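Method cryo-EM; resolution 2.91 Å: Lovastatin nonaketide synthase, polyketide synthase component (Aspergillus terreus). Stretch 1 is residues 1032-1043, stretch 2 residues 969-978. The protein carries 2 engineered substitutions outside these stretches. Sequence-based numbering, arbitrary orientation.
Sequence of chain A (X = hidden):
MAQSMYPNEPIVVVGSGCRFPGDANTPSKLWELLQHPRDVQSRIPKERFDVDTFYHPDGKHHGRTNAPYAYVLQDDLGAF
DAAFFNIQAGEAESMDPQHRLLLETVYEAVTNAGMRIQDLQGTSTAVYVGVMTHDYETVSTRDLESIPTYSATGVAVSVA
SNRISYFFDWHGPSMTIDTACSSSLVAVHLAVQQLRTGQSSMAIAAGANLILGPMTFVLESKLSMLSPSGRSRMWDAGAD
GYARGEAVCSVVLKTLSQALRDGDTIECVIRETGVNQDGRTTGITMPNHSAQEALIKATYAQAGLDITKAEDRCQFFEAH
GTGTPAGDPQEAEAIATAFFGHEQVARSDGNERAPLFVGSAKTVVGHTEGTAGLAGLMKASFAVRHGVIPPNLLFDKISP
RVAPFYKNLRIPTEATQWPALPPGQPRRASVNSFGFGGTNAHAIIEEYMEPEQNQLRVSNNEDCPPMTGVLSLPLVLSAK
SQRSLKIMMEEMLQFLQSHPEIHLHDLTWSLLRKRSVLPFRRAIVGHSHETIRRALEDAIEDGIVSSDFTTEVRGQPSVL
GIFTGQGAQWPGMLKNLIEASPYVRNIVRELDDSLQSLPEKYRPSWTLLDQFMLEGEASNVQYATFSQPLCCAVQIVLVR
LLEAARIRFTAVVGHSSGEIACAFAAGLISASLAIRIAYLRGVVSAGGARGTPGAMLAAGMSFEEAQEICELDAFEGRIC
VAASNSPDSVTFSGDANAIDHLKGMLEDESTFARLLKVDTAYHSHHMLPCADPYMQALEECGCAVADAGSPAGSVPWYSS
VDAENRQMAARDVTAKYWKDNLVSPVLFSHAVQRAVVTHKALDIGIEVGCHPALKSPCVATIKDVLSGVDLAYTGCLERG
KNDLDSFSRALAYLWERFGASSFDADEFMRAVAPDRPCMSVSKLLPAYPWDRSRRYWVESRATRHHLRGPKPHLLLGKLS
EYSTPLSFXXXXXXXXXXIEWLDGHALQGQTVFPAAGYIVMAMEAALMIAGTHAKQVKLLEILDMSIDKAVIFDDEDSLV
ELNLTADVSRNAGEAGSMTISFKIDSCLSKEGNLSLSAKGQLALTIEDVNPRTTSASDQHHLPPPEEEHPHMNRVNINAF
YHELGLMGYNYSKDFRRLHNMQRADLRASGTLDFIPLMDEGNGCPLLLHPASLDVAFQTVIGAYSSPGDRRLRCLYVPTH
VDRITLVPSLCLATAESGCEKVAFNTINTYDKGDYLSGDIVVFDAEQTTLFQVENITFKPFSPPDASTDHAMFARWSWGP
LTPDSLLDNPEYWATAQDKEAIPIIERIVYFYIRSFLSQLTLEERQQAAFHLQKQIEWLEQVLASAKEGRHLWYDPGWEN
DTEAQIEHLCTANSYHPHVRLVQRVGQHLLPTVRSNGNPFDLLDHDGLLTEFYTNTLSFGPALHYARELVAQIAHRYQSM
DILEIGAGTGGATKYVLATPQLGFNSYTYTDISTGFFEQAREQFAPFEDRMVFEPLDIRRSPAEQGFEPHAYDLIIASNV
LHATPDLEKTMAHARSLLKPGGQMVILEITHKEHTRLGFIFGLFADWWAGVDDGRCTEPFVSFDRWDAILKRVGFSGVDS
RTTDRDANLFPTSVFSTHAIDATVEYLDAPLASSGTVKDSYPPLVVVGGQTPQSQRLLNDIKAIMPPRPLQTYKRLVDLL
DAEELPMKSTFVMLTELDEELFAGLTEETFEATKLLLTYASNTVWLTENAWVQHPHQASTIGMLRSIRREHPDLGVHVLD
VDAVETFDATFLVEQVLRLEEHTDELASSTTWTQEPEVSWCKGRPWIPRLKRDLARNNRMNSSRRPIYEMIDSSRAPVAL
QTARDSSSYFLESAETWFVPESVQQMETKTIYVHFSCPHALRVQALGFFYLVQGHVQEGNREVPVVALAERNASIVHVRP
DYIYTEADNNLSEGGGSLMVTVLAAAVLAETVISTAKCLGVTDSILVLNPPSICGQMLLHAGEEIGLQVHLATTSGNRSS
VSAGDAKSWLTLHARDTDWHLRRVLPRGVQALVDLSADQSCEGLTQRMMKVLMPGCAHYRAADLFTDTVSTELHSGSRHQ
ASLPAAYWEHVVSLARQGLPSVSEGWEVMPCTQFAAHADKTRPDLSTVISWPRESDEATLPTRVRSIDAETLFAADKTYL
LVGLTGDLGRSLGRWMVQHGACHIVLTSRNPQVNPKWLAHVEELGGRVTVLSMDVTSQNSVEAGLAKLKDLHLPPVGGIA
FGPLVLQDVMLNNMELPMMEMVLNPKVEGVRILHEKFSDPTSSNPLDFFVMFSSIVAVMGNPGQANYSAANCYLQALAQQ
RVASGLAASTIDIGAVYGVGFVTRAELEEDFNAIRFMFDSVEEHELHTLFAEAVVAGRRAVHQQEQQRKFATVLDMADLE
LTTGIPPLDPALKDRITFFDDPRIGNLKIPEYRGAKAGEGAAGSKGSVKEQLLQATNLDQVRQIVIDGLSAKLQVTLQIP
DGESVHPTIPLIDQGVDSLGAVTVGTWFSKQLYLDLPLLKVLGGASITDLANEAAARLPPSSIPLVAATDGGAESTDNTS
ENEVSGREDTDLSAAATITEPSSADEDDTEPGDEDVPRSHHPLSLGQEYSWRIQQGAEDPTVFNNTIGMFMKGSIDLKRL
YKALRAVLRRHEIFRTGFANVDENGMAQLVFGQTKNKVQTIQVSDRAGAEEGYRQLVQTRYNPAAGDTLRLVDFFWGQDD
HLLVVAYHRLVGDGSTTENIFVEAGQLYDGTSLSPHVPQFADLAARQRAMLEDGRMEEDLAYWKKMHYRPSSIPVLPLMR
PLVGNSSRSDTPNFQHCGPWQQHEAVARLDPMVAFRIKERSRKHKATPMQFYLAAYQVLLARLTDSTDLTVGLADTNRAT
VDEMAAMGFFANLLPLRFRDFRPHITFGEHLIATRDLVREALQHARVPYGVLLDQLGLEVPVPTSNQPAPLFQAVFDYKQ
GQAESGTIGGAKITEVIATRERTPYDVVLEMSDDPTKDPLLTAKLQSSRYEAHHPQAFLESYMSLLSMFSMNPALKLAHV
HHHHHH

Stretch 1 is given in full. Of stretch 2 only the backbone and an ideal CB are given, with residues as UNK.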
ATOM      1  N   ILE A1032       7.331   6.102  19.862  1.00 84.99           N
ATOM      2  CA  ILE A1032       7.365   5.990  21.314  1.00 84.99           C
ATOM      3  C   ILE A1032       6.352   4.939  21.741  1.00 84.99           C
ATOM      4  O   ILE A1032       5.164   5.037  21.411  1.00 84.99           O
ATOM      5  CB  ILE A1032       7.064   7.342  21.979  1.00 84.99           C
ATOM      6  CG1 ILE A1032       7.914   8.456  21.358  1.00 84.99           C
ATOM      7  CG2 ILE A1032       7.310   7.258  23.477  1.00 84.99           C
ATOM      8  CD1 ILE A1032       9.404   8.219  21.439  1.00 84.99           C
ATOM      9  N   PHE A1033       6.817   3.934  22.477  1.00 85.48           N
ATOM     10  CA  PHE A1033       5.958   2.881  23.002  1.00 85.48           C
ATOM     11  C   PHE A1033       5.561   3.253  24.425  1.00 85.48           C
ATOM     12  O   PHE A1033       6.415   3.340  25.313  1.00 85.48           O
ATOM     13  CB  PHE A1033       6.666   1.530  22.967  1.00 85.48           C
ATOM     14  CG  PHE A1033       7.004   1.059  21.584  1.00 85.48           C
ATOM     15  CD1 PHE A1033       6.051   0.442  20.798  1.00 85.48           C
ATOM     16  CD2 PHE A1033       8.276   1.230  21.073  1.00 85.48           C
ATOM     17  CE1 PHE A1033       6.356   0.007  19.527  1.00 85.48           C
ATOM     18  CE2 PHE A1033       8.590   0.797  19.803  1.00 85.48           C
ATOM     19  CZ  PHE A1033       7.628   0.184  19.026  1.00 85.48           C
ATOM     20  N   ASP A1034       4.263   3.470  24.640  1.00 95.68           N
ATOM     21  CA  ASP A1034       3.787   3.819  25.974  1.00 95.68           C
ATOM     22  C   ASP A1034       4.063   2.695  26.963  1.00 95.68           C
ATOM     23  O   ASP A1034       4.455   2.945  28.108  1.00 95.68           O
ATOM     24  CB  ASP A1034       2.294   4.141  25.926  1.00 95.68           C
ATOM     25  CG  ASP A1034       1.763   4.647  27.252  1.00 95.68           C
ATOM     26  OD1 ASP A1034       2.573   4.860  28.178  1.00 95.68           O
ATOM     27  OD2 ASP A1034       0.533   4.832  27.369  1.00 95.68           O
ATOM     28  N   ASP A1035       3.862   1.450  26.539  1.00 94.95           N
ATOM     29  CA  ASP A1035       4.080   0.299  27.402  1.00 94.95           C
ATOM     30  C   ASP A1035       4.474  -0.883  26.532  1.00 94.95           C
ATOM     31  O   ASP A1035       4.262  -0.880  25.317  1.00 94.95           O
ATOM     32  CB  ASP A1035       2.833  -0.024  28.231  1.00 94.95           C
ATOM     33  CG  ASP A1035       3.086  -1.093  29.276  1.00 94.95           C
ATOM     34  OD1 ASP A1035       4.243  -1.550  29.393  1.00 94.95           O
ATOM     35  OD2 ASP A1035       2.129  -1.476  29.981  1.00 94.95           O
ATOM     36  N   GLU A1036       5.054  -1.899  27.173  1.00 93.94           N
ATOM     37  CA  GLU A1036       5.523  -3.065  26.435  1.00 93.94           C
ATOM     38  C   GLU A1036       4.398  -3.769  25.692  1.00 93.94           C
ATOM     39  O   GLU A1036       4.664  -4.480  24.717  1.00 93.94           O
ATOM     40  CB  GLU A1036       6.211  -4.046  27.384  1.00 93.94           C
ATOM     41  CG  GLU A1036       5.292  -4.650  28.429  1.00 93.94           C
ATOM     42  CD  GLU A1036       6.021  -5.591  29.367  1.00 93.94           C
ATOM     43  OE1 GLU A1036       7.261  -5.695  29.258  1.00 93.94           O
ATOM     44  OE2 GLU A1036       5.356  -6.226  30.211  1.00 93.94           O
ATOM     45  N   ASP A1037       3.152  -3.598  26.129  1.00 94.20           N
ATOM     46  CA  ASP A1037       2.005  -4.200  25.465  1.00 94.20           C
ATOM     47  C   ASP A1037       1.327  -3.256  24.482  1.00 94.20           C
ATOM     48  O   ASP A1037       0.351  -3.653  23.838  1.00 94.20           O
ATOM     49  CB  ASP A1037       0.984  -4.675  26.506  1.00 94.20           C
ATOM     50  CG  ASP A1037       0.462  -3.545  27.370  1.00 94.20           C
ATOM     51  OD1 ASP A1037       0.921  -2.397  27.196  1.00 94.20           O
ATOM     52  OD2 ASP A1037      -0.411  -3.806  28.225  1.00 94.20           O
ATOM     53  N   SER A1038       1.814  -2.025  24.352  1.00 91.24           N
ATOM     54  CA  SER A1038       1.206  -1.074  23.432  1.00 91.24           C
ATOM     55  C   SER A1038       1.562  -1.432  21.996  1.00 91.24           C
ATOM     56  O   SER A1038       2.723  -1.709  21.681  1.00 91.24           O
ATOM     57  CB  SER A1038       1.672   0.345  23.754  1.00 91.24           C
ATOM     58  OG  SER A1038       3.072   0.471  23.586  1.00 91.24           O
ATOM     59  N   LEU A1039       0.558  -1.425  21.124  1.00 86.53           N
ATOM     60  CA  LEU A1039       0.750  -1.736  19.715  1.00 86.53           C
ATOM     61  C   LEU A1039       0.942  -0.443  18.934  1.00 86.53           C
ATOM     62  O   LEU A1039       0.090   0.450  18.979  1.00 86.53           O
ATOM     63  CB  LEU A1039      -0.441  -2.515  19.161  1.00 86.53           C
ATOM     64  CG  LEU A1039      -0.553  -3.986  19.561  1.00 86.53           C
ATOM     65  CD1 LEU A1039      -1.906  -4.536  19.145  1.00 86.53           C
ATOM     66  CD2 LEU A1039       0.561  -4.807  18.934  1.00 86.53           C
ATOM     67  N   VAL A1040       2.059  -0.348  18.224  1.00 82.57           N
ATOM     68  CA  VAL A1040       2.347   0.766  17.331  1.00 82.57           C
ATOM     69  C   VAL A1040       2.396   0.210  15.919  1.00 82.57           C
ATOM     70  O   VAL A1040       3.191  -0.691  15.627  1.00 82.57           O
ATOM     71  CB  VAL A1040       3.665   1.465  17.699  1.00 82.57           C
ATOM     72  CG1 VAL A1040       3.969   2.580  16.717  1.00 82.57           C
ATOM     73  CG2 VAL A1040       3.598   2.006  19.116  1.00 82.57           C
ATOM     74  N   GLU A1041       1.541   0.732  15.047  1.00 81.28           N
ATOM     75  CA  GLU A1041       1.483   0.232  13.682  1.00 81.28           C
ATOM     76  C   GLU A1041       2.662   0.762  12.881  1.00 81.28           C
ATOM     77  O   GLU A1041       2.913   1.969  12.853  1.00 81.28           O
ATOM     78  CB  GLU A1041       0.170   0.640  13.021  1.00 81.28           C
ATOM     79  CG  GLU A1041       0.045   0.191  11.574  1.00 81.28           C
ATOM     80  CD  GLU A1041      -1.332   0.448  11.001  1.00 81.28           C
ATOM     81  OE1 GLU A1041      -2.256   0.738  11.786  1.00 81.28           O
ATOM     82  OE2 GLU A1041      -1.490   0.362   9.765  1.00 81.28           O
ATOM     83  N   LEU A1042       3.385  -0.149  12.234  1.00 79.80           N
ATOM     84  CA  LEU A1042       4.470   0.184  11.324  1.00 79.80           C
ATOM     85  C   LEU A1042       4.132  -0.381   9.954  1.00 79.80           C
ATOM     86  O   LEU A1042       3.944  -1.594   9.805  1.00 79.80           O
ATOM     87  CB  LEU A1042       5.805  -0.376  11.820  1.00 79.80           C
ATOM     88  CG  LEU A1042       6.326   0.172  13.147  1.00 79.80           C
ATOM     89  CD1 LEU A1042       7.669  -0.445  13.473  1.00 79.80           C
ATOM     90  CD2 LEU A1042       6.441   1.682  13.103  1.00 79.80           C
ATOM     91  N   ASN A1043       4.056   0.496   8.960  1.00 79.56           N
ATOM     92  CA  ASN A1043       3.780   0.112   7.584  1.00 79.56           C
ATOM     93  C   ASN A1043       4.960   0.558   6.737  1.00 79.56           C
ATOM     94  O   ASN A1043       5.141   1.755   6.498  1.00 79.56           O
ATOM     95  CB  ASN A1043       2.475   0.735   7.094  1.00 79.56           C
ATOM     96  CG  ASN A1043       1.328   0.517   8.060  1.00 79.56           C
ATOM     97  OD1 ASN A1043       0.559   1.432   8.345  1.00 79.56           O
ATOM     98  ND2 ASN A1043       1.215  -0.700   8.578  1.00 79.56           N
ATOM     99  N   UNK A 969       4.086  -3.252   0.630  1.00 76.67           N
ATOM    100  CA  UNK A 969       3.749  -2.568   1.875  1.00 76.67           C
ATOM    101  C   UNK A 969       3.636  -3.626   2.968  1.00 76.67           C
ATOM    102  O   UNK A 969       2.605  -4.293   3.086  1.00 76.67           O
ATOM    103  CB  UNK A 969       2.454  -1.764   1.742  1.00 76.67           C
ATOM    104  N   UNK A 970       4.697  -3.775   3.753  1.00 77.24           N
ATOM    105  CA  UNK A 970       4.677  -4.686   4.886  1.00 77.24           C
ATOM    106  C   UNK A 970       3.983  -4.021   6.065  1.00 77.24           C
ATOM    107  O   UNK A 970       4.373  -2.932   6.494  1.00 77.24           O
ATOM    108  CB  UNK A 970       6.096  -5.115   5.266  1.00 77.24           C
ATOM    109  N   UNK A 971       2.961  -4.686   6.590  1.00 78.88           N
ATOM    110  CA  UNK A 971       2.139  -4.163   7.670  1.00 78.88           C
ATOM    111  C   UNK A 971       2.442  -4.932   8.945  1.00 78.88           C
ATOM    112  O   UNK A 971       2.466  -6.168   8.937  1.00 78.88           O
ATOM    113  CB  UNK A 971       0.652  -4.251   7.322  1.00 78.88           C
ATOM    114  N   UNK A 972       2.666  -4.207  10.036  1.00 82.26           N
ATOM    115  CA  UNK A 972       2.970  -4.822  11.316  1.00 82.26           C
ATOM    116  C   UNK A 972       2.421  -3.934  12.420  1.00 82.26           C
ATOM    117  O   UNK A 972       2.184  -2.742  12.222  1.00 82.26           O
ATOM    118  CB  UNK A 972       4.475  -5.043  11.483  1.00 82.26           C
ATOM    119  N   UNK A 973       2.215  -4.529  13.591  1.00 83.63           N
ATOM    120  CA  UNK A 973       1.780  -3.805  14.783  1.00 83.63           C
ATOM    121  C   UNK A 973       2.743  -4.194  15.897  1.00 83.63           C
ATOM    122  O   UNK A 973       2.483  -5.120  16.668  1.00 83.63           O
ATOM    123  CB  UNK A 973       0.329  -4.122  15.151  1.00 83.63           C
ATOM    124  N   UNK A 974       3.854  -3.474  15.981  1.00 85.42           N
ATOM    125  CA  UNK A 974       4.934  -3.831  16.890  1.00 85.42           C
ATOM    126  C   UNK A 974       4.563  -3.406  18.303  1.00 85.42           C
ATOM    127  O   UNK A 974       4.230  -2.241  18.546  1.00 85.42           O
ATOM    128  CB  UNK A 974       6.252  -3.185  16.457  1.00 85.42           C
ATOM    129  N   UNK A 975       4.614  -4.353  19.236  1.00 88.07           N
ATOM    130  CA  UNK A 975       4.603  -4.049  20.652  1.00 88.07           C
ATOM    131  C   UNK A 975       5.851  -4.642  21.296  1.00 88.07           C
ATOM    132  O   UNK A 975       6.262  -5.750  20.932  1.00 88.07           O
ATOM    133  CB  UNK A 975       3.333  -4.583  21.318  1.00 88.07           C
ATOM    134  N   UNK A 976       6.480  -3.939  22.240  1.00 88.02           N
ATOM    135  CA  UNK A 976       7.793  -4.395  22.724  1.00 88.02           C
ATOM    136  C   UNK A 976       7.806  -5.816  23.260  1.00 88.02           C
ATOM    137  O   UNK A 976       8.803  -6.521  23.066  1.00 88.02           O
ATOM    138  CB  UNK A 976       8.287  -3.453  23.824  1.00 88.02           C
ATOM    139  N   UNK A 977       6.748  -6.270  23.933  1.00 89.96           N
ATOM    140  CA  UNK A 977       6.791  -7.619  24.488  1.00 89.96           C
ATOM    141  C   UNK A 977       6.781  -8.675  23.390  1.00 89.96           C
ATOM    142  O   UNK A 977       7.338  -9.763  23.576  1.00 89.96           O
ATOM    143  CB  UNK A 977       5.610  -7.840  25.436  1.00 89.96           C
ATOM    144  N   UNK A 978       6.164  -8.380  22.245  1.00 90.04           N
ATOM    145  CA  UNK A 978       6.203  -9.308  21.121  1.00 90.04           C
ATOM    146  C   UNK A 978       7.560  -9.324  20.433  1.00 90.04           C
ATOM    147  O   UNK A 978       7.874 -10.295  19.736  1.00 90.04           O
ATOM    148  CB  UNK A 978       5.115  -8.948  20.107  1.00 90.04           C
TER

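Positions 969-974 run antiparallel to strand 1040-1043, with 157° between the strand directions, so side chains alternate between the face carrying E1041 and N1043 and the face carrying V1040 and L1042.

Position 969 has no atom of stretch 1 within 5.5 Å of its ideal CB and tolerates many residues; Q969 reaches back, Q969 NE2 lying 3.9 Å from N1043 CB. Position 970 is equally unconstrained. W970 leads its indole away, and W970 O receives a CA-H...O contact from N1043 CA at 3.3 Å.

At 971 (phi/psi -109/132) the CB is 3.8 Å from N1043 ND2. A polar acceptor or a medium apolar chain would fit; L971 is the apolar answer, L971 CD2 packing 3.3 Å from N1043 ND2.

At 972 the backbone pairs: N donates to L1042 O and O accepts from L1042 N, both at 2.9 Å. The CB joins the V1040/L1042 face, where small, polar or branched residues are plausible. N972 turns back on its own strand, N972 OD1 accepting a very short bond (2.4 Å) from the backbone N of 973.

Position 973 pairs with E1041 at a CA-CA distance of 4.2 Å, and its CB is 3.9 Å from L1039 CD2. The aliphatic stem of E1041 and the L1039 side chain offer an apolar surface suited to leucine, methionine or an aromatic. F973 sets its ring face against E1041, E1041 CB lying 3.9 Å from the F973 ring centroid, 20° off the normal, and its edge toward L1039 CB.

At 974 the CB is 4.3 Å from L1042 CD1 and 4.4 Å from F1033 CE1, an apolar niche favouring valine, isoleucine or leucine. V974 fills it: V974 CG2 meets L1042 CD1 at 3.8 Å and V974 CG1 meets F1033 CZ at 3.9 Å.

At 975 the ideal CB is only 3.0 Å from S1038 O, a tight fit, while D1037 O offers an acceptor and L1039 an apolar flank. A long chain with a donor, such as arginine or lysine, would suit. R975 NE donates to D1037 O (3.0 Å, 172°), and a guanidinium face lies over L1039 CG.

At 976, phi -56° permits proline, and the CB points toward E1036, 3.8 Å from E1036 CA; alanine or another compact residue could also fit. P976 CD lies 3.6 Å from F1033 CD1, with P976 CG in an off-centre CH-pi contact.

At 977 the backbone N donates to E1036 O (2.9 Å), beside acidic E1036 and D1037, inviting a basic or polar chain. R977 NE packs 3.6 Å from D1037 CB.

Position 978 has no stretch 1 atom within 5.5 Å of its ideal CB, so many residues would do; D978 OD2 forms a salt bridge with R975 NH1 at 3.3 Å, and D978 OD1 one with R977 NH1 at 2.9 Å.

Stretch 2, residues 969-978: QWLNFVRPRD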
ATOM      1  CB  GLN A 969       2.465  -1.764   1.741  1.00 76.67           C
ATOM      2  CG  GLN A 969       2.191  -0.863   2.928  1.00 76.67           C
ATOM      3  CD  GLN A 969       1.046   0.096   2.681  1.00 76.67           C
ATOM      4  OE1 GLN A 969       0.234  -0.110   1.781  1.00 76.67           O
ATOM      5  NE2 GLN A 969       0.979   1.155   3.479  1.00 76.67           N
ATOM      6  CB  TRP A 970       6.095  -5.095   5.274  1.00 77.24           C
ATOM      7  CG  TRP A 970       6.784  -5.908   4.237  1.00 77.24           C
ATOM      8  CD1 TRP A 970       6.857  -7.266   4.177  1.00 77.24           C
ATOM      9  CD2 TRP A 970       7.503  -5.417   3.107  1.00 77.24           C
ATOM     10  NE1 TRP A 970       7.578  -7.652   3.077  1.00 77.24           N
ATOM     11  CE2 TRP A 970       7.986  -6.533   2.401  1.00 77.24           C
ATOM     12  CE3 TRP A 970       7.785  -4.139   2.622  1.00 77.24           C
ATOM     13  CZ2 TRP A 970       8.735  -6.410   1.237  1.00 77.24           C
ATOM     14  CZ3 TRP A 970       8.525  -4.020   1.469  1.00 77.24           C
ATOM     15  CH2 TRP A 970       8.992  -5.147   0.789  1.00 77.24           C
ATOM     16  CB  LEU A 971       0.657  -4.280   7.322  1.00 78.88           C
ATOM     17  CG  LEU A 971       0.279  -3.787   5.925  1.00 78.88           C
ATOM     18  CD1 LEU A 971      -1.141  -4.181   5.584  1.00 78.88           C
ATOM     19  CD2 LEU A 971       0.450  -2.285   5.833  1.00 78.88           C
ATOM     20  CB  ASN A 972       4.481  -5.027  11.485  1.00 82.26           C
ATOM     21  CG  ASN A 972       4.836  -5.743  12.768  1.00 82.26           C
ATOM     22  OD1 ASN A 972       3.962  -6.159  13.526  1.00 82.26           O
ATOM     23  ND2 ASN A 972       6.131  -5.897  13.016  1.00 82.26           N
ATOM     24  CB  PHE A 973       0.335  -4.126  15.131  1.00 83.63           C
ATOM     25  CG  PHE A 973      -0.665  -3.419  14.264  1.00 83.63           C
ATOM     26  CD1 PHE A 973      -0.812  -3.762  12.932  1.00 83.63           C
ATOM     27  CD2 PHE A 973      -1.462  -2.415  14.782  1.00 83.63           C
ATOM     28  CE1 PHE A 973      -1.733  -3.117  12.134  1.00 83.63           C
ATOM     29  CE2 PHE A 973      -2.385  -1.766  13.990  1.00 83.63           C
ATOM     30  CZ  PHE A 973      -2.521  -2.116  12.663  1.00 83.63           C
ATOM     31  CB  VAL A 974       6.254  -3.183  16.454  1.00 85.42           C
ATOM     32  CG1 VAL A 974       7.328  -3.425  17.493  1.00 85.42           C
ATOM     33  CG2 VAL A 974       6.689  -3.721  15.104  1.00 85.42           C
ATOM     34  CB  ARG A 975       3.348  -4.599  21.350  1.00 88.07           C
ATOM     35  CG  ARG A 975       3.106  -6.082  21.151  1.00 88.07           C
ATOM     36  CD  ARG A 975       2.235  -6.647  22.259  1.00 88.07           C
ATOM     37  NE  ARG A 975       0.882  -6.100  22.254  1.00 88.07           N
ATOM     38  CZ  ARG A 975      -0.163  -6.678  21.677  1.00 88.07           C
ATOM     39  NH1 ARG A 975      -0.048  -7.819  21.017  1.00 88.07           N
ATOM     40  NH2 ARG A 975      -1.356  -6.098  21.767  1.00 88.07           N
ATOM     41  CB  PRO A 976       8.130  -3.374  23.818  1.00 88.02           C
ATOM     42  CG  PRO A 976       7.409  -2.148  23.412  1.00 88.02           C
ATOM     43  CD  PRO A 976       6.136  -2.607  22.769  1.00 88.02           C
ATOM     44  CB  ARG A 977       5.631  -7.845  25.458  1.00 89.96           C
ATOM     45  CG  ARG A 977       4.243  -7.724  24.859  1.00 89.96           C
ATOM     46  CD  ARG A 977       3.216  -8.382  25.766  1.00 89.96           C
ATOM     47  NE  ARG A 977       1.848  -7.986  25.453  1.00 89.96           N
ATOM     48  CZ  ARG A 977       1.084  -8.571  24.540  1.00 89.96           C
ATOM     49  NH1 ARG A 977       1.530  -9.572  23.800  1.00 89.96           N
ATOM     50  NH2 ARG A 977      -0.160  -8.136  24.363  1.00 89.96           N
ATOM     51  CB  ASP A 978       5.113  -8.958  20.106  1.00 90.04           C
ATOM     52  CG  ASP A 978       3.720  -9.247  20.628  1.00 90.04           C
ATOM     53  OD1 ASP A 978       3.600  -9.672  21.796  1.00 90.04           O
ATOM     54  OD2 ASP A 978       2.746  -9.051  19.873  1.00 90.04           O
TER
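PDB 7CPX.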